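Local coordinates for DNA polymerase (Bacillus phage phi29, PDB 2PY5), which replicates the viral genome as a protein-primed, strand-displacing DNA polymerase of the B family and proofreads its product with a 3'-5' exonuclease, at residues E20-W25 / G67-N72; P404-K407 / A411-F414; L333-E338 / T440-A445. The protein carries 2 engineered substitutions. All coordinates share one frame; numbering follows the deposited sequence.

In the fold
Followed from the N terminus, the chain first closes on itself at contact 1, where residues 20-25, leading into the second strand of the exonuclease sheet, meet residues 67-72 of helix 63-76, 42 residues on. Contact 3 closes a much longer loop within the polymerization region, between helix 330-339 and helix 427-447, and contact 2, the hairpin of strands 402-406 and 412-416 in TPR2, is nested inside it. Although contacts 1 and 2 come in series along the chain, they touch in space: Leu-412 and Leu-406 of the hairpin pack on helix 63-76. Contact 3 lies on the opposite side of the molecule's centre, about 47 Å from contact 2, centre to centre.

Contact 1: E20-W25 / G67-N72; sequences EDCRVW and GAFIIN
Arg-23 and Phe-69 mark the nearest approach of the two backbones, with 7.3 Å between their CA atoms, a gap bridged by the aromatic ring that helix 63-76 sends toward residues 20-25. Phe-69 meets three consecutive residues. Its CE2 lies 3.6 Å from the SG of Cys-22, and CZ is equally near that sulfur. The sulfur stands 61° off the ring normal, an oblique sulfur-aromatic contact. SG is there because it lies anti to the Cys-22 backbone N (chi1 177°). Farther along the ring, one methyl of Val-24 does the touching: CG2 is 3.8 Å from CD2 of Phe-69 and also reaches its CB, the two side chains running obliquely across each other. Between these two contacts the ring passes the main chain of Arg-23, whose carbonyl carbon C is 4.0 Å from Phe-69 CE2.

The setting is the 3'-5' exonuclease domain, where helix 63-76 packs against the sheet that contains strands 8-15 and 24-31. Phe-69 also touches Thr-15, which stabilises the frayed primer terminus during proofreading, and Phe-65, which binds single-stranded DNA and is essential for exonucleolysis, and is itself a site of interaction with the primer terminal protein.

The side chain of Arg-23 starts away from the helix and turns back along its own segment. It grips Asp-21 side-on in a salt bridge of two hydrogen bonds: NE meets OD2 on the syn side at 2.9 Å, and NH2 approaches OD1 (3.1 Å, 164°) near the guanidinium plane but from above the carboxylate plane. NH2 also bonds the carbonyl oxygen of Arg-152.

Contact 2: P404-K407 / A411-F414; sequences PYLK and ALGF. With nucleotides of chain B.
Tyr-405 and Gly-413 form the hydrogen-bonded pair at the middle of this antiparallel contact, between the non-hydrogen-bonded pairs Pro-404 with Phe-414 and Leu-406 with Leu-412. Gly-413 N gives Tyr-405 O a nearly straight bond of 2.8 Å (172° at the hydrogen), while Tyr-405 N returns a longer one to Gly-413 O. Toward the turn, Lys-407 N bonds Ala-411 O, also at 2.8 Å. Two CA-H...O contacts supplement these bonds, from Pro-404 CA to Gly-413 O and from Leu-412 CA to Tyr-405 O.

Aromatic contacts occupy both faces of the hairpin. The Tyr-405 ring lies across the neighbouring strand, with Gly-413 CA over one face, 4.2 Å from the centroid, in a CH-pi contact. CG of the tyrosine sits between the backbone N and the carbonyl carbon (chi1 68°), which folds the ring over the glycine. A water links Tyr-405 OH to Phe-414 O, donating to the latter. Phe-414 belongs to the face bearing Pro-404, Leu-406 and Leu-412. Its ring has the base of DT5 of chain B over one face, with CE1 only 3.3 Å from C2 of the thymine.

Apolar contacts complete that face: Leu-406 CD2 meets Leu-412 CD2 at 3.6 Å, and Pro-404 CB reaches CE2 of Phe-414 at 4.0 Å. On the glycine side, the aliphatic chain of Lys-407, bent at chi3, runs past Gly-413 to place CE 3.9 Å from Ala-411 CB, and its NZ makes a salt bridge to a DNA phosphate.

Two antiparallel strands joined by the short turn after Lys-407 make a beta hairpin, here part of TPR2 in the polymerization region, with a thymine lying over one face of Phe-414 and a DNA phosphate paired with Lys-407.

Contact 3: L333-E338 / T440-A445; sequences LELMKE and TTITAA. With EDO (1,2-ethanediol), chain X.
A helix-helix contact in the polymerization region joins helix 330-339 to helix 427-447, which also packs through Thr-441 and Ala-445 on strand 452-456, bearer of part of the YCDTD motif, as in the palm of B-family polymerases. The backbones come closest at Leu-335 and Ile-442, whose CA atoms are 8.6 Å apart, and the two side chains point at each other across the interface. Both leucine methyls take part: CD2 of Leu-335 lies 4.1 Å from Ile-442 CG2, and its CD1 lies 4.2 Å from Ile-442 CD1. With CG1 anti to the carbonyl carbon (chi1 -65°) and CD1 extended beyond it (chi2 166°), both branches of Ile-442 face the leucine. Thr-443 adds its methyl at the margin, with CG2 4.2 Å from Leu-335 CD2, while its OG1 bonds Tyr-439 O within its own helix. Phe-230 and Thr-301 also pack on Ile-442.

Beside this apolar contact, 1,2-ethanediol, probably a crystallisation additive, spans the two helices. Glu-338, its side chain extended, accepts a hydrogen bond at OE2, which Tyr-298 OH also binds, from O1 of the diol. At the other end, the diol's O2 donates to the main-chain O of Thr-443 at 2.7 Å.

Contact 1: E20-W25 / G67-N72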
ATOM      1  N   GLU F  20      19.824  15.571  19.180  1.00 33.29           N
ATOM      2  CA  GLU F  20      19.957  16.695  20.127  1.00 33.81           C
ATOM      3  C   GLU F  20      19.770  18.047  19.445  1.00 33.73           C
ATOM      4  O   GLU F  20      19.775  19.082  20.109  1.00 35.95           O
ATOM      5  CB  GLU F  20      21.326  16.692  20.833  1.00 37.04           C
ATOM      6  CG  GLU F  20      22.123  15.431  20.670  1.00 42.90           C
ATOM      7  CD  GLU F  20      22.793  15.345  19.308  1.00 45.05           C
ATOM      8  OE1 GLU F  20      22.459  14.425  18.545  1.00 45.01           O
ATOM      9  OE2 GLU F  20      23.645  16.212  19.002  1.00 51.14           O
ATOM     10  N   ASP F  21      19.595  18.052  18.126  1.00 34.07           N
ATOM     11  CA  ASP F  21      19.501  19.308  17.391  1.00 31.83           C
ATOM     12  C   ASP F  21      18.781  19.098  16.066  1.00 32.07           C
ATOM     13  O   ASP F  21      19.389  19.075  14.985  1.00 32.50           O
ATOM     14  CB  ASP F  21      20.892  19.885  17.166  1.00 31.49           C
ATOM     15  CG  ASP F  21      20.863  21.256  16.548  1.00 30.06           C
ATOM     16  OD1 ASP F  21      21.946  21.725  16.156  1.00 35.35           O
ATOM     17  OD2 ASP F  21      19.772  21.857  16.443  1.00 35.92           O
ATOM     18  N   CYS F  22      17.474  18.913  16.185  1.00 31.55           N
ATOM     19  CA  CYS F  22      16.614  18.556  15.080  1.00 31.61           C
ATOM     20  C   CYS F  22      15.766  19.745  14.672  1.00 31.44           C
ATOM     21  O   CYS F  22      14.937  20.231  15.453  1.00 32.90           O
ATOM     22  CB  CYS F  22      15.734  17.390  15.504  1.00 32.94           C
ATOM     23  SG  CYS F  22      14.540  16.857  14.305  1.00 32.86           S
ATOM     24  N   ARG F  23      15.985  20.214  13.448  1.00 30.74           N
ATOM     25  CA  ARG F  23      15.302  21.393  12.950  1.00 31.37           C
ATOM     26  C   ARG F  23      15.317  21.454  11.430  1.00 31.40           C
ATOM     27  O   ARG F  23      16.137  20.842  10.780  1.00 31.89           O
ATOM     28  CB  ARG F  23      15.955  22.649  13.531  1.00 32.89           C
ATOM     29  CG  ARG F  23      17.413  22.738  13.285  1.00 32.91           C
ATOM     30  CD  ARG F  23      18.090  23.916  14.012  1.00 31.52           C
ATOM     31  NE  ARG F  23      19.499  23.578  14.173  1.00 29.57           N
ATOM     32  CZ  ARG F  23      20.424  23.624  13.212  1.00 30.60           C
ATOM     33  NH1 ARG F  23      20.153  24.070  11.995  1.00 31.08           N
ATOM     34  NH2 ARG F  23      21.639  23.206  13.475  1.00 32.15           N
ATOM     35  N   VAL F  24      14.402  22.232  10.885  1.00 30.01           N
ATOM     36  CA  VAL F  24      14.378  22.539   9.450  1.00 29.62           C
ATOM     37  C   VAL F  24      15.549  23.472   9.109  1.00 29.86           C
ATOM     38  O   VAL F  24      15.743  24.500   9.776  1.00 31.12           O
ATOM     39  CB  VAL F  24      13.026  23.203   9.078  1.00 30.08           C
ATOM     40  CG1 VAL F  24      13.030  23.749   7.650  1.00 30.44           C
ATOM     41  CG2 VAL F  24      11.892  22.200   9.271  1.00 30.97           C
ATOM     42  N   TRP F  25      16.349  23.100   8.107  1.00 30.48           N
ATOM     43  CA  TRP F  25      17.378  24.008   7.583  1.00 29.74           C
ATOM     44  C   TRP F  25      17.032  24.578   6.209  1.00 28.92           C
ATOM     45  O   TRP F  25      17.660  25.524   5.761  1.00 30.70           O
ATOM     46  CB  TRP F  25      18.778  23.376   7.586  1.00 30.15           C
ATOM     47  CG  TRP F  25      18.984  22.183   6.672  1.00 29.62           C
ATOM     48  CD1 TRP F  25      18.937  20.878   7.038  1.00 29.44           C
ATOM     49  CD2 TRP F  25      19.322  22.203   5.280  1.00 29.37           C
ATOM     50  NE1 TRP F  25      19.235  20.073   5.968  1.00 30.46           N
ATOM     51  CE2 TRP F  25      19.469  20.860   4.871  1.00 31.15           C
ATOM     52  CE3 TRP F  25      19.541  23.223   4.342  1.00 30.94           C
ATOM     53  CZ2 TRP F  25      19.785  20.507   3.555  1.00 31.35           C
ATOM     54  CZ3 TRP F  25      19.868  22.870   3.031  1.00 30.82           C
ATOM     55  CH2 TRP F  25      19.988  21.521   2.655  1.00 29.63           C
ATOM     56  N   GLY F  67       5.261  16.866   8.735  1.00 29.67           N
ATOM     57  CA  GLY F  67       4.227  17.185   9.701  1.00 31.35           C
ATOM     58  C   GLY F  67       4.704  17.264  11.129  1.00 29.75           C
ATOM     59  O   GLY F  67       4.199  18.077  11.900  1.00 30.68           O
ATOM     60  N   ALA F  68       5.659  16.414  11.502  1.00 30.03           N
ATOM     61  CA  ALA F  68       6.233  16.461  12.856  1.00 30.84           C
ATOM     62  C   ALA F  68       6.860  17.819  13.144  1.00 30.01           C
ATOM     63  O   ALA F  68       6.689  18.367  14.238  1.00 31.26           O
ATOM     64  CB  ALA F  68       7.253  15.362  13.040  1.00 32.07           C
ATOM     65  N   PHE F  69       7.546  18.365  12.146  1.00 30.55           N
ATOM     66  CA  PHE F  69       8.191  19.661  12.275  1.00 29.87           C
ATOM     67  C   PHE F  69       7.168  20.783  12.395  1.00 30.17           C
ATOM     68  O   PHE F  69       7.327  21.703  13.208  1.00 31.32           O
ATOM     69  CB  PHE F  69       9.187  19.902  11.132  1.00 31.41           C
ATOM     70  CG  PHE F  69      10.366  18.984  11.178  1.00 31.06           C
ATOM     71  CD1 PHE F  69      10.288  17.679  10.675  1.00 32.49           C
ATOM     72  CD2 PHE F  69      11.558  19.387  11.762  1.00 30.34           C
ATOM     73  CE1 PHE F  69      11.389  16.821  10.764  1.00 30.93           C
ATOM     74  CE2 PHE F  69      12.626  18.537  11.812  1.00 30.80           C
ATOM     75  CZ  PHE F  69      12.545  17.267  11.305  1.00 31.97           C
ATOM     76  N   ILE F  70       6.095  20.690  11.600  1.00 29.69           N
ATOM     77  CA  ILE F  70       5.029  21.673  11.607  1.00 29.48           C
ATOM     78  C   ILE F  70       4.313  21.702  12.943  1.00 29.78           C
ATOM     79  O   ILE F  70       4.082  22.767  13.506  1.00 30.68           O
ATOM     80  CB  ILE F  70       4.042  21.376  10.446  1.00 30.69           C
ATOM     81  CG1 ILE F  70       4.700  21.665   9.103  1.00 32.86           C
ATOM     82  CG2 ILE F  70       2.738  22.158  10.580  1.00 31.73           C
ATOM     83  CD1 ILE F  70       3.980  21.074   7.940  1.00 34.82           C
ATOM     84  N   ILE F  71       3.967  20.527  13.470  1.00 30.51           N
ATOM     85  CA  ILE F  71       3.258  20.453  14.754  1.00 29.56           C
ATOM     86  C   ILE F  71       4.156  20.914  15.917  1.00 29.72           C
ATOM     87  O   ILE F  71       3.688  21.623  16.817  1.00 31.71           O
ATOM     88  CB  ILE F  71       2.596  19.084  14.986  1.00 30.20           C
ATOM     89  CG1 ILE F  71       1.506  18.863  13.933  1.00 32.28           C
ATOM     90  CG2 ILE F  71       1.934  19.036  16.369  1.00 33.49           C
ATOM     91  CD1 ILE F  71       0.826  17.509  14.038  1.00 33.43           C
ATOM     92  N   ASN F  72       5.429  20.511  15.899  1.00 28.74           N
ATOM     93  CA  ASN F  72       6.382  21.037  16.876  1.00 28.92           C
ATOM     94  C   ASN F  72       6.385  22.571  16.872  1.00 29.31           C
ATOM     95  O   ASN F  72       6.442  23.201  17.914  1.00 31.47           O
ATOM     96  CB  ASN F  72       7.796  20.507  16.608  1.00 30.00           C
ATOM     97  CG  ASN F  72       8.071  19.188  17.312  1.00 31.84           C
ATOM     98  OD1 ASN F  72       7.820  18.095  16.751  1.00 33.40           O
ATOM     99  ND2 ASN F  72       8.544  19.264  18.526  1.00 27.58           N
TER

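Contact 2: P404-K407 / A411-F414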
ATOM      1  N   PRO F 404      -1.975  14.525  18.548  1.00 28.44           N
ATOM      2  CA  PRO F 404      -0.623  14.894  18.964  1.00 30.21           C
ATOM      3  C   PRO F 404      -0.594  15.770  20.195  1.00 31.32           C
ATOM      4  O   PRO F 404      -1.543  16.516  20.449  1.00 32.71           O
ATOM      5  CB  PRO F 404      -0.104  15.679  17.780  1.00 30.30           C
ATOM      6  CG  PRO F 404      -1.322  16.264  17.175  1.00 30.49           C
ATOM      7  CD  PRO F 404      -2.410  15.292  17.369  1.00 29.41           C
ATOM      8  N   TYR F 405       0.500  15.680  20.947  1.00 31.57           N
ATOM      9  CA  TYR F 405       0.751  16.585  22.072  1.00 32.11           C
ATOM     10  C   TYR F 405       2.243  16.655  22.331  1.00 33.11           C
ATOM     11  O   TYR F 405       2.993  15.795  21.877  1.00 31.29           O
ATOM     12  CB  TYR F 405       0.002  16.122  23.320  1.00 33.44           C
ATOM     13  CG  TYR F 405       0.497  14.831  23.904  1.00 34.65           C
ATOM     14  CD1 TYR F 405       1.400  14.819  24.953  1.00 33.96           C
ATOM     15  CD2 TYR F 405       0.049  13.623  23.415  1.00 34.89           C
ATOM     16  CE1 TYR F 405       1.849  13.613  25.493  1.00 33.23           C
ATOM     17  CE2 TYR F 405       0.484  12.427  23.943  1.00 35.64           C
ATOM     18  CZ  TYR F 405       1.382  12.424  24.969  1.00 34.68           C
ATOM     19  OH  TYR F 405       1.801  11.214  25.478  1.00 38.01           O
ATOM     20  N   LEU F 406       2.684  17.700  23.025  1.00 34.75           N
ATOM     21  CA  LEU F 406       4.099  17.822  23.375  1.00 34.74           C
ATOM     22  C   LEU F 406       4.345  17.155  24.716  1.00 35.04           C
ATOM     23  O   LEU F 406       3.730  17.509  25.723  1.00 37.33           O
ATOM     24  CB  LEU F 406       4.556  19.284  23.431  1.00 36.69           C
ATOM     25  CG  LEU F 406       4.992  20.012  22.164  1.00 36.52           C
ATOM     26  CD1 LEU F 406       5.780  21.262  22.586  1.00 38.31           C
ATOM     27  CD2 LEU F 406       5.816  19.165  21.175  1.00 39.08           C
ATOM     28  N   LYS F 407       5.244  16.181  24.713  1.00 34.80           N
ATOM     29  CA  LYS F 407       5.675  15.501  25.934  1.00 36.85           C
ATOM     30  C   LYS F 407       6.549  16.443  26.781  1.00 37.88           C
ATOM     31  O   LYS F 407       6.959  17.512  26.316  1.00 33.94           O
ATOM     32  CB  LYS F 407       6.437  14.215  25.571  1.00 36.93           C
ATOM     33  CG  LYS F 407       5.624  13.222  24.763  1.00 36.82           C
ATOM     34  CD  LYS F 407       6.326  11.873  24.545  1.00 38.80           C
ATOM     35  CE  LYS F 407       7.568  11.984  23.670  1.00 40.43           C
ATOM     36  NZ  LYS F 407       8.162  10.637  23.387  1.00 42.22           N
ATOM     37  N   ALA F 411       9.297  16.583  22.806  1.00 29.51           N
ATOM     38  CA  ALA F 411       9.033  15.776  21.602  1.00 28.45           C
ATOM     39  C   ALA F 411       7.546  15.464  21.501  1.00 26.53           C
ATOM     40  O   ALA F 411       6.831  15.472  22.511  1.00 28.73           O
ATOM     41  CB  ALA F 411       9.829  14.474  21.631  1.00 29.22           C
ATOM     42  N   LEU F 412       7.073  15.195  20.282  1.00 25.79           N
ATOM     43  CA  LEU F 412       5.690  14.826  20.081  1.00 29.43           C
ATOM     44  C   LEU F 412       5.380  13.434  20.619  1.00 28.37           C
ATOM     45  O   LEU F 412       6.139  12.478  20.386  1.00 29.70           O
ATOM     46  CB  LEU F 412       5.341  14.864  18.594  1.00 29.93           C
ATOM     47  CG  LEU F 412       5.202  16.254  17.989  1.00 34.15           C
ATOM     48  CD1 LEU F 412       4.874  16.144  16.524  1.00 34.77           C
ATOM     49  CD2 LEU F 412       4.122  17.068  18.738  1.00 36.79           C
ATOM     50  N   GLY F 413       4.244  13.329  21.299  1.00 30.00           N
ATOM     51  CA  GLY F 413       3.635  12.064  21.650  1.00 28.66           C
ATOM     52  C   GLY F 413       2.245  12.046  21.041  1.00 30.50           C
ATOM     53  O   GLY F 413       1.784  13.062  20.493  1.00 29.79           O
ATOM     54  N   PHE F 414       1.592  10.891  21.110  1.00 30.20           N
ATOM     55  CA  PHE F 414       0.277  10.699  20.511  1.00 30.41           C
ATOM     56  C   PHE F 414      -0.616   9.921  21.452  1.00 33.77           C
ATOM     57  O   PHE F 414      -0.182   8.929  22.064  1.00 36.74           O
ATOM     58  CB  PHE F 414       0.426   9.984  19.175  1.00 31.19           C
ATOM     59  CG  PHE F 414       1.325  10.718  18.231  1.00 31.11           C
ATOM     60  CD1 PHE F 414       2.698  10.537  18.273  1.00 30.20           C
ATOM     61  CD2 PHE F 414       0.805  11.634  17.345  1.00 31.05           C
ATOM     62  CE1 PHE F 414       3.536  11.243  17.437  1.00 31.11           C
ATOM     63  CE2 PHE F 414       1.643  12.351  16.499  1.00 32.02           C
ATOM     64  CZ  PHE F 414       2.999  12.155  16.545  1.00 32.80           C
TER
ATOM     65  P    DT B   5       1.323   3.805  18.721  1.00 35.29           P
ATOM     66  OP1  DT B   5       1.324   2.402  19.214  1.00 35.67           O
ATOM     67  OP2  DT B   5       0.213   4.720  19.073  1.00 35.38           O
ATOM     68  O5'  DT B   5       2.656   4.529  19.235  1.00 33.84           O
ATOM     69  C5'  DT B   5       3.915   3.890  19.118  1.00 34.47           C
ATOM     70  C4'  DT B   5       5.030   4.918  19.122  1.00 34.28           C
ATOM     71  O4'  DT B   5       5.023   5.676  17.887  1.00 32.92           O
ATOM     72  C3'  DT B   5       4.957   5.966  20.223  1.00 37.41           C
ATOM     73  O3'  DT B   5       6.277   6.280  20.640  1.00 42.93           O
ATOM     74  C2'  DT B   5       4.278   7.160  19.555  1.00 33.31           C
ATOM     75  C1'  DT B   5       4.872   7.061  18.161  1.00 30.62           C
ATOM     76  N1   DT B   5       4.022   7.575  17.049  1.00 29.03           N
ATOM     77  C2   DT B   5       4.568   8.434  16.118  1.00 29.42           C
ATOM     78  O2   DT B   5       5.737   8.845  16.109  1.00 27.49           O
ATOM     79  N3   DT B   5       3.672   8.795  15.137  1.00 28.56           N
ATOM     80  C4   DT B   5       2.349   8.411  15.007  1.00 29.70           C
ATOM     81  O4   DT B   5       1.667   8.802  14.064  1.00 27.01           O
ATOM     82  C5   DT B   5       1.854   7.507  16.006  1.00 28.51           C
ATOM     83  C7   DT B   5       0.444   7.017  15.973  1.00 27.43           C
ATOM     84  C6   DT B   5       2.706   7.130  16.975  1.00 29.84           C
TER
HETATM   85  O   HOH W   1       0.137   8.860  24.854  1.00 43.12           O

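Contact 3: L333-E338 / T440-A445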
ATOM      1  N   LEU F 333     -13.026 -21.423   2.884  1.00 32.05           N
ATOM      2  CA  LEU F 333     -13.483 -22.616   3.600  1.00 32.72           C
ATOM      3  C   LEU F 333     -13.319 -23.861   2.717  1.00 31.37           C
ATOM      4  O   LEU F 333     -12.847 -24.917   3.173  1.00 31.32           O
ATOM      5  CB  LEU F 333     -14.949 -22.441   4.014  1.00 33.39           C
ATOM      6  CG  LEU F 333     -15.567 -23.666   4.677  1.00 36.38           C
ATOM      7  CD1 LEU F 333     -14.860 -24.008   5.991  1.00 37.74           C
ATOM      8  CD2 LEU F 333     -17.056 -23.455   4.902  1.00 39.58           C
ATOM      9  N   GLU F 334     -13.679 -23.770   1.432  1.00 32.10           N
ATOM     10  CA  GLU F 334     -13.503 -24.925   0.572  1.00 32.28           C
ATOM     11  C   GLU F 334     -12.016 -25.262   0.346  1.00 29.12           C
ATOM     12  O   GLU F 334     -11.643 -26.431   0.281  1.00 31.31           O
ATOM     13  CB  GLU F 334     -14.256 -24.756  -0.727  1.00 36.96           C
ATOM     14  CG  GLU F 334     -15.791 -24.751  -0.512  1.00 38.81           C
ATOM     15  CD  GLU F 334     -16.380 -26.019   0.180  1.00 43.55           C
ATOM     16  OE1 GLU F 334     -15.829 -27.148   0.084  1.00 43.37           O
ATOM     17  OE2 GLU F 334     -17.437 -25.872   0.827  1.00 48.28           O
ATOM     18  N   LEU F 335     -11.172 -24.234   0.248  1.00 30.77           N
ATOM     19  CA  LEU F 335      -9.728 -24.476   0.162  1.00 29.73           C
ATOM     20  C   LEU F 335      -9.254 -25.236   1.409  1.00 30.44           C
ATOM     21  O   LEU F 335      -8.469 -26.181   1.309  1.00 28.48           O
ATOM     22  CB  LEU F 335      -8.960 -23.159   0.043  1.00 31.08           C
ATOM     23  CG  LEU F 335      -8.941 -22.568  -1.364  1.00 33.89           C
ATOM     24  CD1 LEU F 335      -8.475 -21.107  -1.289  1.00 33.73           C
ATOM     25  CD2 LEU F 335      -8.045 -23.392  -2.295  1.00 34.92           C
ATOM     26  N   MET F 336      -9.710 -24.792   2.568  1.00 29.78           N
ATOM     27  CA  MET F 336      -9.259 -25.383   3.836  1.00 30.20           C
ATOM     28  C   MET F 336      -9.693 -26.840   3.910  1.00 30.23           C
ATOM     29  O   MET F 336      -8.912 -27.720   4.299  1.00 31.00           O
ATOM     30  CB  MET F 336      -9.838 -24.604   5.007  1.00 31.84           C
ATOM     31  CG  MET F 336      -9.267 -25.039   6.348  1.00 32.03           C
ATOM     32  SD  MET F 336     -10.001 -24.197   7.757  1.00 36.56           S
ATOM     33  CE  MET F 336     -11.679 -24.786   7.755  1.00 41.46           C
ATOM     34  N   LYS F 337     -10.959 -27.093   3.567  1.00 30.88           N
ATOM     35  CA  LYS F 337     -11.486 -28.454   3.649  1.00 32.68           C
ATOM     36  C   LYS F 337     -10.758 -29.393   2.698  1.00 31.75           C
ATOM     37  O   LYS F 337     -10.596 -30.576   3.003  1.00 33.73           O
ATOM     38  CB  LYS F 337     -13.011 -28.469   3.398  1.00 33.70           C
ATOM     39  CG  LYS F 337     -13.794 -27.751   4.461  1.00 36.58           C
ATOM     40  CD  LYS F 337     -15.280 -27.607   4.129  1.00 41.79           C
ATOM     41  CE  LYS F 337     -16.086 -28.768   4.603  1.00 46.61           C
ATOM     42  NZ  LYS F 337     -17.547 -28.437   4.592  1.00 48.76           N
ATOM     43  N   GLU F 338     -10.299 -28.887   1.548  1.00 31.36           N
ATOM     44  CA  GLU F 338      -9.531 -29.710   0.613  1.00 30.92           C
ATOM     45  C   GLU F 338      -8.084 -29.945   1.081  1.00 29.80           C
ATOM     46  O   GLU F 338      -7.550 -31.026   0.931  1.00 32.83           O
ATOM     47  CB  GLU F 338      -9.496 -29.114  -0.786  1.00 33.59           C
ATOM     48  CG  GLU F 338      -8.675 -29.981  -1.736  1.00 36.34           C
ATOM     49  CD  GLU F 338      -8.681 -29.553  -3.179  1.00 39.66           C
ATOM     50  OE1 GLU F 338      -9.415 -28.618  -3.536  1.00 43.75           O
ATOM     51  OE2 GLU F 338      -7.930 -30.181  -3.961  1.00 42.14           O
ATOM     52  N   THR F 440      -7.003 -18.022  -6.728  1.00 30.56           N
ATOM     53  CA  THR F 440      -6.325 -18.052  -8.009  1.00 30.14           C
ATOM     54  C   THR F 440      -4.888 -18.531  -7.877  1.00 30.14           C
ATOM     55  O   THR F 440      -4.427 -19.400  -8.639  1.00 30.40           O
ATOM     56  CB  THR F 440      -6.337 -16.686  -8.654  1.00 30.59           C
ATOM     57  OG1 THR F 440      -7.706 -16.275  -8.857  1.00 32.30           O
ATOM     58  CG2 THR F 440      -5.590 -16.708  -9.981  1.00 32.76           C
ATOM     59  N   THR F 441      -4.174 -17.953  -6.910  1.00 30.19           N
ATOM     60  CA  THR F 441      -2.759 -18.261  -6.728  1.00 28.80           C
ATOM     61  C   THR F 441      -2.522 -19.637  -6.087  1.00 29.89           C
ATOM     62  O   THR F 441      -1.709 -20.420  -6.568  1.00 30.59           O
ATOM     63  CB  THR F 441      -2.123 -17.134  -5.928  1.00 31.24           C
ATOM     64  OG1 THR F 441      -2.160 -15.959  -6.753  1.00 31.85           O
ATOM     65  CG2 THR F 441      -0.678 -17.480  -5.480  1.00 31.35           C
ATOM     66  N   ILE F 442      -3.266 -19.942  -5.034  1.00 30.11           N
ATOM     67  CA  ILE F 442      -3.132 -21.223  -4.341  1.00 31.62           C
ATOM     68  C   ILE F 442      -3.447 -22.391  -5.269  1.00 30.00           C
ATOM     69  O   ILE F 442      -2.734 -23.411  -5.260  1.00 30.39           O
ATOM     70  CB  ILE F 442      -4.012 -21.272  -3.082  1.00 30.43           C
ATOM     71  CG1 ILE F 442      -3.524 -20.239  -2.075  1.00 29.42           C
ATOM     72  CG2 ILE F 442      -4.027 -22.682  -2.493  1.00 31.23           C
ATOM     73  CD1 ILE F 442      -4.500 -19.958  -0.940  1.00 30.08           C
ATOM     74  N   THR F 443      -4.497 -22.274  -6.083  1.00 28.80           N
ATOM     75  CA  THR F 443      -4.876 -23.395  -6.947  1.00 29.58           C
ATOM     76  C   THR F 443      -3.826 -23.664  -8.042  1.00 29.19           C
ATOM     77  O   THR F 443      -3.544 -24.823  -8.346  1.00 30.81           O
ATOM     78  CB  THR F 443      -6.288 -23.229  -7.546  1.00 30.11           C
ATOM     79  OG1 THR F 443      -6.365 -22.037  -8.317  1.00 33.33           O
ATOM     80  CG2 THR F 443      -7.337 -23.193  -6.448  1.00 30.63           C
ATOM     81  N   ALA F 444      -3.231 -22.602  -8.586  1.00 28.38           N
ATOM     82  CA  ALA F 444      -2.171 -22.769  -9.585  1.00 28.99           C
ATOM     83  C   ALA F 444      -0.930 -23.359  -8.935  1.00 29.87           C
ATOM     84  O   ALA F 444      -0.342 -24.289  -9.455  1.00 30.60           O
ATOM     85  CB  ALA F 444      -1.848 -21.457 -10.266  1.00 29.86           C
ATOM     86  N   ALA F 445      -0.553 -22.845  -7.776  1.00 30.65           N
ATOM     87  CA  ALA F 445       0.584 -23.410  -7.053  1.00 29.22           C
ATOM     88  C   ALA F 445       0.391 -24.884  -6.728  1.00 29.73           C
ATOM     89  O   ALA F 445       1.310 -25.695  -6.874  1.00 29.93           O
ATOM     90  CB  ALA F 445       0.841 -22.627  -5.763  1.00 31.22           C
TER
HETATM   91  C1  EDO X9013      -6.401 -27.788  -6.347  1.00 46.71           C
HETATM   92  O1  EDO X9013      -6.395 -29.178  -6.000  1.00 49.63           O
HETATM   93  C2  EDO X9013      -6.388 -27.616  -7.863  1.00 47.73           C
HETATM   94  O2  EDO X9013      -5.190 -26.959  -8.327  1.00 43.46           O